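Local coordinates for CLIP-associating protein 2 (Mus musculus, PDB 3WOZ), which probably binds tubulin through TOG domains such as this one and contributes to the control of microtubule dynamics, at residues L123-L128 and E152-Q157; G97-G102 and S140-V145; T178-P183 and A191-L196; G25-Q30 and F63-E68. All coordinates share one frame; numbering follows the deposited sequence.

Interaction 1 of 4, residues L123-L128 and E152-Q157; sequences LQFNIL and ETLAKQ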
loop_
_atom_site.group_PDB
_atom_site.type_symbol
_atom_site.label_atom_id
_atom_site.label_comp_id
_atom_site.label_asym_id
_atom_site.label_seq_id
_atom_site.Cartn_x
_atom_site.Cartn_y
_atom_site.Cartn_z
ATOM N N LEU A 123 0.047 -3.978 11.470
ATOM C CA LEU A 123 -0.412 -2.633 11.096
ATOM C C LEU A 123 -0.660 -2.491 9.587
ATOM O O LEU A 123 -1.681 -1.928 9.169
ATOM C CB LEU A 123 0.586 -1.563 11.557
ATOM C CG LEU A 123 0.893 -1.334 13.045
ATOM C CD1 LEU A 123 1.835 -0.152 13.174
ATOM C CD2 LEU A 123 -0.357 -1.096 13.894
ATOM N N GLN A 124 0.274 -2.996 8.780
ATOM C CA GLN A 124 0.108 -3.032 7.325
ATOM C C GLN A 124 -1.132 -3.837 6.956
ATOM O O GLN A 124 -1.941 -3.402 6.140
ATOM C CB GLN A 124 1.308 -3.688 6.648
ATOM C CG GLN A 124 2.619 -2.949 6.745
ATOM C CD GLN A 124 3.664 -3.593 5.861
ATOM O OE1 GLN A 124 4.703 -4.055 6.332
ATOM N NE2 GLN A 124 3.370 -3.667 4.573
ATOM N N PHE A 125 -1.260 -5.018 7.555
ATOM C CA PHE A 125 -2.360 -5.930 7.248
ATOM C C PHE A 125 -3.723 -5.324 7.577
ATOM O O PHE A 125 -4.680 -5.493 6.817
ATOM C CB PHE A 125 -2.181 -7.265 7.974
ATOM C CG PHE A 125 -3.169 -8.320 7.557
ATOM C CD1 PHE A 125 -4.261 -8.627 8.366
ATOM C CD2 PHE A 125 -3.018 -8.994 6.347
ATOM C CE1 PHE A 125 -5.182 -9.603 7.983
ATOM C CE2 PHE A 125 -3.933 -9.971 5.952
ATOM C CZ PHE A 125 -5.020 -10.275 6.771
ATOM N N ASN A 126 -3.796 -4.615 8.701
ATOM C CA ASN A 126 -5.044 -4.006 9.153
ATOM C C ASN A 126 -5.500 -2.897 8.217
ATOM O O ASN A 126 -6.692 -2.762 7.942
ATOM C CB ASN A 126 -4.918 -3.494 10.592
ATOM C CG ASN A 126 -4.740 -4.619 11.606
ATOM O OD1 ASN A 126 -4.270 -4.387 12.720
ATOM N ND2 ASN A 126 -5.107 -5.842 11.225
ATOM N N ILE A 127 -4.541 -2.119 7.717
ATOM C CA ILE A 127 -4.811 -1.110 6.696
ATOM C C ILE A 127 -5.335 -1.770 5.426
ATOM O O ILE A 127 -6.259 -1.259 4.791
ATOM C CB ILE A 127 -3.556 -0.268 6.390
ATOM C CG1 ILE A 127 -3.293 0.706 7.541
ATOM C CG2 ILE A 127 -3.701 0.490 5.065
ATOM C CD1 ILE A 127 -1.864 1.118 7.667
ATOM N N LEU A 128 -4.755 -2.913 5.076
ATOM C CA LEU A 128 -5.143 -3.626 3.869
ATOM C C LEU A 128 -6.551 -4.216 3.961
ATOM O O LEU A 128 -7.267 -4.277 2.962
ATOM C CB LEU A 128 -4.117 -4.709 3.534
ATOM C CG LEU A 128 -2.722 -4.247 3.081
ATOM C CD1 LEU A 128 -1.816 -5.441 2.885
ATOM C CD2 LEU A 128 -2.777 -3.425 1.815
ATOM N N GLU A 152 -0.879 -10.843 -0.631
ATOM C CA GLU A 152 -0.208 -12.122 -0.829
ATOM C C GLU A 152 1.256 -12.071 -0.396
ATOM O O GLU A 152 1.719 -12.961 0.311
ATOM C CB GLU A 152 -0.309 -12.588 -2.283
ATOM C CG GLU A 152 -0.274 -14.110 -2.404
ATOM C CD GLU A 152 0.577 -14.616 -3.550
ATOM O OE1 GLU A 152 0.624 -13.961 -4.615
ATOM O OE2 GLU A 152 1.192 -15.695 -3.383
ATOM N N THR A 153 1.973 -11.028 -0.814
ATOM C CA THR A 153 3.394 -10.886 -0.467
ATOM C C THR A 153 3.580 -10.632 1.033
ATOM O O THR A 153 4.513 -11.153 1.645
ATOM C CB THR A 153 4.071 -9.781 -1.302
ATOM O OG1 THR A 153 3.736 -9.956 -2.683
ATOM C CG2 THR A 153 5.585 -9.826 -1.147
ATOM N N LEU A 154 2.681 -9.845 1.624
ATOM C CA LEU A 154 2.724 -9.565 3.060
ATOM C C LEU A 154 2.469 -10.834 3.870
ATOM O O LEU A 154 3.065 -11.031 4.930
ATOM C CB LEU A 154 1.711 -8.475 3.444
ATOM C CG LEU A 154 1.780 -7.943 4.883
ATOM C CD1 LEU A 154 3.049 -7.126 5.114
ATOM C CD2 LEU A 154 0.548 -7.117 5.221
ATOM N N ALA A 155 1.592 -11.690 3.351
ATOM C CA ALA A 155 1.250 -12.954 3.999
ATOM C C ALA A 155 2.441 -13.907 4.090
ATOM O O ALA A 155 2.522 -14.713 5.019
ATOM C CB ALA A 155 0.086 -13.620 3.278
ATOM N N LYS A 156 3.360 -13.804 3.128
ATOM C CA LYS A 156 4.570 -14.629 3.099
ATOM C C LYS A 156 5.599 -14.219 4.154
ATOM O O LYS A 156 6.526 -14.975 4.446
ATOM C CB LYS A 156 5.223 -14.604 1.706
ATOM C CG LYS A 156 4.297 -14.941 0.532
ATOM C CD LYS A 156 3.709 -16.345 0.635
ATOM C CE LYS A 156 2.640 -16.584 -0.423
ATOM N NZ LYS A 156 3.220 -16.718 -1.791
ATOM N N GLN A 157 5.444 -13.023 4.715
ATOM C CA GLN A 157 6.383 -12.528 5.722
ATOM C C GLN A 157 5.752 -12.319 7.108
ATOM O O GLN A 157 6.444 -11.980 8.068
ATOM C CB GLN A 157 7.083 -11.248 5.227
ATOM C CG GLN A 157 6.184 -10.018 5.068
ATOM C CD GLN A 157 6.943 -8.778 4.609
ATOM O OE1 GLN A 157 7.647 -8.803 3.601
ATOM N NE2 GLN A 157 6.791 -7.683 5.344
#

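Interaction 2 of 4, residues G97-G102 and S140-V145; sequences GADLLG and SLKVKV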
loop_
_atom_site.group_PDB
_atom_site.type_symbol
_atom_site.label_atom_id
_atom_site.label_comp_id
_atom_site.label_asym_id
_atom_site.label_seq_id
_atom_site.Cartn_x
_atom_site.Cartn_y
_atom_site.Cartn_z
ATOM N N GLY A 97 -2.366 0.633 -9.312
ATOM C CA GLY A 97 -3.534 0.178 -10.060
ATOM C C GLY A 97 -4.002 1.154 -11.125
ATOM O O GLY A 97 -5.006 0.905 -11.795
ATOM N N ALA A 98 -3.276 2.260 -11.287
ATOM C CA ALA A 98 -3.652 3.303 -12.248
ATOM C C ALA A 98 -3.114 3.085 -13.672
ATOM O O ALA A 98 -3.304 3.938 -14.535
ATOM C CB ALA A 98 -3.242 4.680 -11.727
ATOM N N ASP A 99 -2.454 1.952 -13.909
ATOM C CA ASP A 99 -1.919 1.608 -15.240
ATOM C C ASP A 99 -0.977 2.701 -15.771
ATOM O O ASP A 99 -1.148 3.217 -16.878
ATOM C CB ASP A 99 -3.064 1.324 -16.233
ATOM C CG ASP A 99 -2.576 0.748 -17.560
ATOM O OD1 ASP A 99 -1.917 -0.316 -17.555
ATOM O OD2 ASP A 99 -2.864 1.365 -18.609
ATOM N N LEU A 100 0.011 3.058 -14.957
ATOM C CA LEU A 100 1.030 4.027 -15.357
ATOM C C LEU A 100 2.003 3.375 -16.339
ATOM O O LEU A 100 1.975 2.154 -16.538
ATOM C CB LEU A 100 1.775 4.563 -14.127
ATOM C CG LEU A 100 0.921 5.240 -13.046
ATOM C CD1 LEU A 100 1.695 5.342 -11.743
ATOM C CD2 LEU A 100 0.411 6.613 -13.482
ATOM N N LEU A 101 2.857 4.186 -16.955
ATOM C CA LEU A 101 3.868 3.663 -17.870
ATOM C C LEU A 101 4.845 2.772 -17.117
ATOM O O LEU A 101 5.077 2.969 -15.920
ATOM C CB LEU A 101 4.610 4.804 -18.573
ATOM C CG LEU A 101 3.773 5.828 -19.340
ATOM C CD1 LEU A 101 4.678 6.792 -20.088
ATOM C CD2 LEU A 101 2.812 5.143 -20.296
ATOM N N GLY A 102 5.397 1.791 -17.829
ATOM C CA GLY A 102 6.319 0.803 -17.270
ATOM C C GLY A 102 7.372 1.371 -16.334
ATOM O O GLY A 102 7.538 0.878 -15.221
ATOM N N SER A 140 -10.959 -0.042 -9.375
ATOM C CA SER A 140 -10.882 -0.674 -10.685
ATOM C C SER A 140 -10.315 -2.083 -10.551
ATOM O O SER A 140 -9.832 -2.472 -9.482
ATOM C CB SER A 140 -9.996 0.159 -11.611
ATOM O OG SER A 140 -8.636 0.097 -11.203
ATOM N N LEU A 141 -10.366 -2.843 -11.641
ATOM C CA LEU A 141 -9.804 -4.191 -11.670
ATOM C C LEU A 141 -8.307 -4.203 -11.320
ATOM O O LEU A 141 -7.839 -5.083 -10.600
ATOM C CB LEU A 141 -10.043 -4.848 -13.036
ATOM C CG LEU A 141 -11.482 -4.997 -13.553
ATOM C CD1 LEU A 141 -11.492 -5.242 -15.062
ATOM C CD2 LEU A 141 -12.244 -6.102 -12.817
ATOM N N LYS A 142 -7.571 -3.217 -11.825
ATOM C CA LYS A 142 -6.121 -3.144 -11.616
ATOM C C LYS A 142 -5.737 -2.728 -10.191
ATOM O O LYS A 142 -4.719 -3.180 -9.673
ATOM C CB LYS A 142 -5.470 -2.228 -12.658
ATOM C CG LYS A 142 -5.460 -2.828 -14.059
ATOM C CD LYS A 142 -5.200 -1.782 -15.128
ATOM C CE LYS A 142 -5.236 -2.395 -16.526
ATOM N NZ LYS A 142 -4.153 -3.404 -16.731
ATOM N N VAL A 143 -6.553 -1.878 -9.568
ATOM C CA VAL A 143 -6.377 -1.532 -8.148
ATOM C C VAL A 143 -6.571 -2.777 -7.270
ATOM O O VAL A 143 -5.795 -3.011 -6.338
ATOM C CB VAL A 143 -7.310 -0.368 -7.696
ATOM C CG1 VAL A 143 -7.223 -0.139 -6.190
ATOM C CG2 VAL A 143 -6.956 0.920 -8.423
ATOM N N LYS A 144 -7.587 -3.580 -7.597
ATOM C CA LYS A 144 -7.855 -4.843 -6.901
ATOM C C LYS A 144 -6.664 -5.790 -7.003
ATOM O O LYS A 144 -6.236 -6.369 -6.007
ATOM C CB LYS A 144 -9.104 -5.527 -7.470
ATOM C CG LYS A 144 -10.432 -4.910 -7.033
ATOM C CD LYS A 144 -11.599 -5.620 -7.733
ATOM C CE LYS A 144 -12.927 -4.916 -7.494
ATOM N NZ LYS A 144 -14.000 -5.503 -8.352
ATOM N N VAL A 145 -6.136 -5.936 -8.216
ATOM C CA VAL A 145 -4.953 -6.758 -8.470
ATOM C C VAL A 145 -3.784 -6.324 -7.573
ATOM O O VAL A 145 -3.154 -7.152 -6.919
ATOM C CB VAL A 145 -4.544 -6.703 -9.978
ATOM C CG1 VAL A 145 -3.161 -7.303 -10.205
ATOM C CG2 VAL A 145 -5.583 -7.419 -10.846
#

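Interaction 3 of 4, residues T178-P183 and A191-L196; sequences TWTTEP and AAQSVL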
loop_
_atom_site.group_PDB
_atom_site.type_symbol
_atom_site.label_atom_id
_atom_site.label_comp_id
_atom_site.label_asym_id
_atom_site.label_seq_id
_atom_site.Cartn_x
_atom_site.Cartn_y
_atom_site.Cartn_z
ATOM N N THR A 178 -15.439 -13.657 -3.724
ATOM C CA THR A 178 -16.209 -13.368 -4.933
ATOM C C THR A 178 -15.319 -12.882 -6.073
ATOM O O THR A 178 -15.535 -13.248 -7.232
ATOM C CB THR A 178 -17.339 -12.355 -4.671
ATOM O OG1 THR A 178 -16.818 -11.227 -3.958
ATOM C CG2 THR A 178 -18.448 -13.000 -3.847
ATOM N N TRP A 179 -14.313 -12.073 -5.735
ATOM C CA TRP A 179 -13.320 -11.610 -6.705
ATOM C C TRP A 179 -12.560 -12.784 -7.331
ATOM O O TRP A 179 -11.915 -12.637 -8.372
ATOM C CB TRP A 179 -12.336 -10.624 -6.057
ATOM C CG TRP A 179 -12.940 -9.304 -5.627
ATOM C CD1 TRP A 179 -14.198 -8.845 -5.901
ATOM C CD2 TRP A 179 -12.292 -8.266 -4.876
ATOM N NE1 TRP A 179 -14.378 -7.596 -5.356
ATOM C CE2 TRP A 179 -13.226 -7.216 -4.722
ATOM C CE3 TRP A 179 -11.014 -8.121 -4.316
ATOM C CZ2 TRP A 179 -12.924 -6.039 -4.029
ATOM C CZ3 TRP A 179 -10.716 -6.948 -3.622
ATOM C CH2 TRP A 179 -11.669 -5.923 -3.489
ATOM N N THR A 180 -12.651 -13.949 -6.696
ATOM C CA THR A 180 -11.990 -15.157 -7.186
ATOM C C THR A 180 -12.753 -15.790 -8.357
ATOM O O THR A 180 -12.224 -16.651 -9.065
ATOM C CB THR A 180 -11.806 -16.193 -6.060
ATOM O OG1 THR A 180 -11.616 -15.520 -4.808
ATOM C CG2 THR A 180 -10.607 -17.061 -6.335
ATOM N N THR A 181 -13.994 -15.358 -8.553
ATOM C CA THR A 181 -14.811 -15.832 -9.666
ATOM C C THR A 181 -14.899 -14.766 -10.761
ATOM O O THR A 181 -15.561 -14.973 -11.782
ATOM C CB THR A 181 -16.238 -16.248 -9.205
ATOM O OG1 THR A 181 -16.917 -15.120 -8.638
ATOM C CG2 THR A 181 -16.172 -17.367 -8.177
ATOM N N GLU A 182 -14.212 -13.644 -10.534
ATOM C CA GLU A 182 -14.240 -12.461 -11.407
ATOM C C GLU A 182 -14.115 -12.795 -12.897
ATOM O O GLU A 182 -13.067 -13.275 -13.340
ATOM C CB GLU A 182 -13.156 -11.458 -10.982
ATOM C CG GLU A 182 -13.126 -10.154 -11.780
ATOM C CD GLU A 182 -14.438 -9.393 -11.720
ATOM O OE1 GLU A 182 -14.735 -8.786 -10.671
ATOM O OE2 GLU A 182 -15.170 -9.396 -12.731
ATOM N N PRO A 183 -15.194 -12.548 -13.669
ATOM C CA PRO A 183 -15.222 -12.837 -15.107
ATOM C C PRO A 183 -14.442 -11.826 -15.954
ATOM O O PRO A 183 -13.895 -12.190 -16.998
ATOM C CB PRO A 183 -16.718 -12.772 -15.445
ATOM C CG PRO A 183 -17.289 -11.830 -14.435
ATOM C CD PRO A 183 -16.507 -12.083 -13.176
ATOM N N ALA A 191 -5.083 -13.634 -8.476
ATOM C CA ALA A 191 -4.618 -12.857 -7.327
ATOM C C ALA A 191 -5.443 -13.152 -6.072
ATOM O O ALA A 191 -4.888 -13.280 -4.983
ATOM C CB ALA A 191 -4.626 -11.367 -7.643
ATOM N N ALA A 192 -6.760 -13.270 -6.240
ATOM C CA ALA A 192 -7.663 -13.582 -5.134
ATOM C C ALA A 192 -7.403 -14.977 -4.566
ATOM O O ALA A 192 -7.326 -15.151 -3.344
ATOM C CB ALA A 192 -9.109 -13.437 -5.571
ATOM N N GLN A 193 -7.255 -15.957 -5.455
ATOM C CA GLN A 193 -6.946 -17.332 -5.066
ATOM C C GLN A 193 -5.667 -17.403 -4.246
ATOM O O GLN A 193 -5.657 -17.968 -3.150
ATOM C CB GLN A 193 -6.821 -18.231 -6.298
ATOM C CG GLN A 193 -8.140 -18.794 -6.773
ATOM C CD GLN A 193 -8.108 -19.242 -8.217
ATOM O OE1 GLN A 193 -7.189 -19.942 -8.644
ATOM N NE2 GLN A 193 -9.123 -18.846 -8.979
ATOM N N SER A 194 -4.598 -16.816 -4.781
ATOM C CA SER A 194 -3.316 -16.769 -4.092
ATOM C C SER A 194 -3.451 -16.126 -2.712
ATOM O O SER A 194 -2.839 -16.597 -1.754
ATOM C CB SER A 194 -2.265 -16.043 -4.942
ATOM O OG SER A 194 -2.674 -14.721 -5.248
ATOM N N VAL A 195 -4.261 -15.071 -2.608
ATOM C CA VAL A 195 -4.518 -14.423 -1.315
ATOM C C VAL A 195 -5.199 -15.386 -0.338
ATOM O O VAL A 195 -4.737 -15.554 0.790
ATOM C CB VAL A 195 -5.320 -13.105 -1.463
ATOM C CG1 VAL A 195 -5.910 -12.654 -0.126
ATOM C CG2 VAL A 195 -4.428 -12.016 -2.020
ATOM N N LEU A 196 -6.271 -16.034 -0.790
ATOM C CA LEU A 196 -6.994 -17.006 0.036
ATOM C C LEU A 196 -6.110 -18.188 0.418
ATOM O O LEU A 196 -6.131 -18.632 1.565
ATOM C CB LEU A 196 -8.270 -17.487 -0.666
ATOM C CG LEU A 196 -9.369 -16.448 -0.906
ATOM C CD1 LEU A 196 -10.518 -17.057 -1.690
ATOM C CD2 LEU A 196 -9.877 -15.845 0.397
#

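Interaction 4 of 4, residues G25-Q30 and F63-E68; sequences GLLGLQ and FSMFLE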
loop_
_atom_site.group_PDB
_atom_site.type_symbol
_atom_site.label_atom_id
_atom_site.label_comp_id
_atom_site.label_asym_id
_atom_site.label_seq_id
_atom_site.Cartn_x
_atom_site.Cartn_y
_atom_site.Cartn_z
ATOM N N GLY A 25 13.058 21.522 -5.110
ATOM C CA GLY A 25 12.774 21.125 -3.730
ATOM C C GLY A 25 13.063 19.659 -3.446
ATOM O O GLY A 25 13.672 19.328 -2.421
ATOM N N LEU A 26 12.629 18.783 -4.353
ATOM C CA LEU A 26 12.873 17.342 -4.230
ATOM C C LEU A 26 14.360 16.987 -4.292
ATOM O O LEU A 26 14.810 16.079 -3.597
ATOM C CB LEU A 26 12.082 16.553 -5.282
ATOM C CG LEU A 26 10.568 16.448 -5.063
ATOM C CD1 LEU A 26 9.885 15.882 -6.296
ATOM C CD2 LEU A 26 10.235 15.605 -3.830
ATOM N N LEU A 27 15.108 17.703 -5.128
ATOM C CA LEU A 27 16.566 17.573 -5.169
ATOM C C LEU A 27 17.182 17.969 -3.824
ATOM O O LEU A 27 18.059 17.274 -3.313
ATOM C CB LEU A 27 17.164 18.417 -6.299
ATOM C CG LEU A 27 16.895 17.976 -7.744
ATOM C CD1 LEU A 27 17.318 19.056 -8.728
ATOM C CD2 LEU A 27 17.588 16.656 -8.064
ATOM N N GLY A 28 16.705 19.082 -3.263
ATOM C CA GLY A 28 17.126 19.545 -1.937
ATOM C C GLY A 28 16.759 18.569 -0.834
ATOM O O GLY A 28 17.565 18.296 0.051
ATOM N N LEU A 29 15.543 18.027 -0.906
ATOM C CA LEU A 29 15.064 17.046 0.068
ATOM C C LEU A 29 15.865 15.753 0.005
ATOM O O LEU A 29 16.247 15.209 1.042
ATOM C CB LEU A 29 13.568 16.776 -0.123
ATOM C CG LEU A 29 12.892 15.685 0.714
ATOM C CD1 LEU A 29 13.115 15.874 2.214
ATOM C CD2 LEU A 29 11.401 15.638 0.390
ATOM N N GLN A 30 16.120 15.275 -1.212
ATOM C CA GLN A 30 16.939 14.084 -1.426
ATOM C C GLN A 30 18.309 14.266 -0.774
ATOM O O GLN A 30 18.801 13.375 -0.081
ATOM C CB GLN A 30 17.094 13.791 -2.924
ATOM C CG GLN A 30 15.900 13.066 -3.549
ATOM C CD GLN A 30 15.906 13.071 -5.083
ATOM O OE1 GLN A 30 14.886 12.783 -5.718
ATOM N NE2 GLN A 30 17.049 13.402 -5.677
ATOM N N PHE A 63 6.606 13.908 -10.392
ATOM C CA PHE A 63 5.984 12.728 -9.788
ATOM C C PHE A 63 6.944 11.538 -9.710
ATOM O O PHE A 63 7.020 10.874 -8.682
ATOM C CB PHE A 63 4.686 12.351 -10.521
ATOM C CG PHE A 63 3.986 11.143 -9.951
ATOM C CD1 PHE A 63 3.997 9.932 -10.637
ATOM C CD2 PHE A 63 3.324 11.212 -8.725
ATOM C CE1 PHE A 63 3.352 8.807 -10.121
ATOM C CE2 PHE A 63 2.680 10.095 -8.197
ATOM C CZ PHE A 63 2.692 8.888 -8.899
ATOM N N SER A 64 7.673 11.283 -10.792
ATOM C CA SER A 64 8.688 10.229 -10.815
ATOM C C SER A 64 9.831 10.486 -9.837
ATOM O O SER A 64 10.314 9.554 -9.194
ATOM C CB SER A 64 9.228 10.019 -12.226
ATOM O OG SER A 64 8.396 9.117 -12.926
HETATM N N MSE A 65 10.256 11.744 -9.732
HETATM C CA MSE A 65 11.252 12.150 -8.737
HETATM C C MSE A 65 10.739 11.987 -7.302
HETATM O O MSE A 65 11.505 11.647 -6.396
HETATM C CB MSE A 65 11.656 13.603 -8.947
HETATM C CG MSE A 65 12.525 13.864 -10.159
HETATM SE SE MSE A 65 12.893 15.777 -10.239
HETATM C CE MSE A 65 13.895 15.932 -8.567
ATOM N N PHE A 66 9.448 12.258 -7.109
ATOM C CA PHE A 66 8.780 12.083 -5.819
ATOM C C PHE A 66 8.798 10.615 -5.395
ATOM O O PHE A 66 9.183 10.298 -4.271
ATOM C CB PHE A 66 7.349 12.646 -5.878
ATOM C CG PHE A 66 6.376 11.993 -4.926
ATOM C CD1 PHE A 66 6.493 12.162 -3.545
ATOM C CD2 PHE A 66 5.317 11.229 -5.418
ATOM C CE1 PHE A 66 5.579 11.565 -2.670
ATOM C CE2 PHE A 66 4.394 10.631 -4.554
ATOM C CZ PHE A 66 4.526 10.794 -3.177
ATOM N N LEU A 67 8.398 9.729 -6.305
ATOM C CA LEU A 67 8.453 8.283 -6.067
ATOM C C LEU A 67 9.843 7.785 -5.667
ATOM O O LEU A 67 9.963 6.905 -4.816
ATOM C CB LEU A 67 7.966 7.508 -7.290
ATOM C CG LEU A 67 6.473 7.582 -7.612
ATOM C CD1 LEU A 67 6.208 6.839 -8.908
ATOM C CD2 LEU A 67 5.602 7.030 -6.456
ATOM N N GLU A 68 10.880 8.348 -6.286
ATOM C CA GLU A 68 12.265 7.986 -5.967
ATOM C C GLU A 68 12.692 8.494 -4.597
ATOM O O GLU A 68 13.440 7.828 -3.894
ATOM C CB GLU A 68 13.230 8.513 -7.030
ATOM C CG GLU A 68 13.157 7.760 -8.337
ATOM C CD GLU A 68 13.918 8.439 -9.462
ATOM O OE1 GLU A 68 13.807 9.677 -9.610
ATOM O OE2 GLU A 68 14.619 7.724 -10.209
HETATM O O HOH W 1 15.298 11.729 -8.525
#

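Interaction 1 of 4, residues L123-L128 and E152-Q157
The backbones of 123-128 and 152-157 come nearest at Phe-125 and Leu-154, whose CA atoms lie 7.5 Å apart near the C-terminal end of helix 141-155. The contact is helix-to-helix packing inside the HEAT-type array of a TOG domain, and it joins helix 121-133 to helix 141-155 without a hydrogen bond between the two segments. One residue carries it. Leu-154 has CG anti to its backbone N (chi1 -172°), and its two methyls fork over the first turns of the other helix. Leu-154 CD2 enters between Phe-125 and Leu-128: it sits 3.6 Å from the Phe-125 backbone N and 3.7 Å from Leu-128 CD1. It meets the Phe-125 ring at its edge, near the ring plane. The other methyl, Leu-154 CD1, lies against the end of Gln-124, 3.7 Å from its CD. Gln-124 and Leu-128, one helical turn apart, both hold CG anti to the carbonyl carbon and cross the leucine obliquely. Leu-128 also packs on Leu-89 and Leu-93 of helix 85-96, while Phe-125 reaches Leu-199 of helix 186-202, which places Leu-154 in a buried, many-sided setting. Near the end of helix 141-155, Lys-156 NZ forms a salt bridge to Glu-152 OE2 at 2.8 Å, approaching from above the carboxylate plane.

Interaction 2 of 4, residues G97-G102 and S140-V145
Lys-142 keeps CG anti to its carbonyl carbon, runs extended to CE and bends only at chi4 (-64°), while Asp-99 has CG anti to its backbone N (chi1 -171°); together these torsions bring the two charged ends within reach of a long salt bridge. Lys-142 NZ stands 3.9 Å from Asp-99 OD1, and the chains cross obliquely, Lys-142 CD lying 3.9 Å from Asp-99 CB. The tighter part of the contact is at Gly-97. Having no side chain, it brings its CA to 3.8 Å from the CA of Val-143, and its carbonyl O lies 3.3 Å from Lys-142 CB. Val-143 CG2, beside its own backbone N, rests over Gly-97 CA at 3.9 Å. Ser-140 is the N-cap of the helix: its OG accepts a weak but fairly straight bond from Val-143 N (162°). The contact thus sets the turn after helix 85-96, where Asp-99 takes a positive phi, against the first turn of helix 141-155 at the surface of the HEAT-type TOG domain. The first turn of helix 141-155 also meets Trp-179, at the end of helix 167-179, through a cation-pi contact of Lys-144, and helix 186-202 through Val-145 on Val-188.

Interaction 3 of 4, residues T178-P183 and A191-L196
Thr-180 has an unusual side-chain torsion: chi1 is -32°, off a staggered position, with OG1 beside the backbone N and CG2 beside the carbonyl carbon. The setting is the corner of a helical hairpin of the HEAT-type TOG domain, where the chain leaving helix 167-179 packs on helix 186-202, the two backbones coming to 5.0 Å between the CA atoms of Thr-180 and Ala-192. The threonine points its two branches at different neighbours. Thr-180 OG1 lies 3.3 Å from Ala-192 CB and meets Leu-196 CD1 tip to tip at 3.6 Å. Toward 191-196 this buried hydroxyl meets carbon; its polar partners are Val-176 O and Ile-177 O of helix 167-179, which must share its one proton. The methyl CG2 faces Gln-193, which crosses it obliquely with CG anti to the carbonyl carbon and the chain extended beyond. Trp-179, whose CG is also anti to the carbonyl carbon (chi1 -67°), offers its CB to Ala-192 CB at 4.3 Å and leads its indole away from 191-196. Leu-225 of helix 216-226 touches Thr-180, Gln-193 and Leu-196, covering the contact from the C-terminal side of the chain. Within helix 186-202, Ala-191 O accepts two donors: Val-195 N along the helix, and Ser-194 OG at 2.7 Å from above the carbonyl plane.

Interaction 4 of 4, residues G25-Q30 and F63-E68
The Phe-63 ring carries Leu-67 CG over one face, 4.1 Å above the plane and offset toward the rim, one helical turn along the chain; the Phe-66 ring meets Phe-51 and Phe-55 edge-to-face. Both phenylalanines send their CB bonds away from 25-30, so the contact between helix 19-34 and helix 60-77, two members of the HEAT-type array of the TOG domain, is left largely to aliphatic and polar chains. The short segments run nearly parallel, at 12°, with their axes 10.2 Å apart. Filling the gap is Met-65, a selenomethionine in this crystal. Its CG is anti to the carbonyl carbon, its chain stays extended to SE, and a bend at chi3 (64°) brings Met-65 CE 3.7 Å from Leu-27 CG. Met-65 CE also lies 3.8 Å from Leu-26 CB, so it rests against two successive leucines, both leucine chains crossing the Met-65 chain obliquely. Leu-26 reaches past it in return: its CD1 sits 3.7 Å from Phe-66 N and touches Phe-66 CB. Beyond Met-65, Gln-30, partly exposed, extends alongside, and its OE1 is hydrogen-bonded to Thr-69 OG1. Gln-30 OE1 also accepts from a bridging water at 3.0 Å, which donates its other hydrogen to Glu-68 OE1 at 2.8 Å.

The four contacts follow the row of helices from one end to the other. Interaction 4 lies toward the N-terminal end and interaction 3 toward the C-terminal end, their centres about 36 Å apart on opposite sides of the chain's centre. Interactions 1 and 2 share helix 141-155, one near its end and the other at its start, with centres about 19 Å apart and no direct touch. Interaction 3 borders both: Ser-194 OG lies 3.4 Å from Glu-152 OE1 of interaction 1, and Trp-179 CE2 lies 3.6 Å from Lys-144 CE of interaction 2. Interaction 4 reaches interaction 2 through Phe-63 CE1, 4.2 Å from Leu-100 CD1.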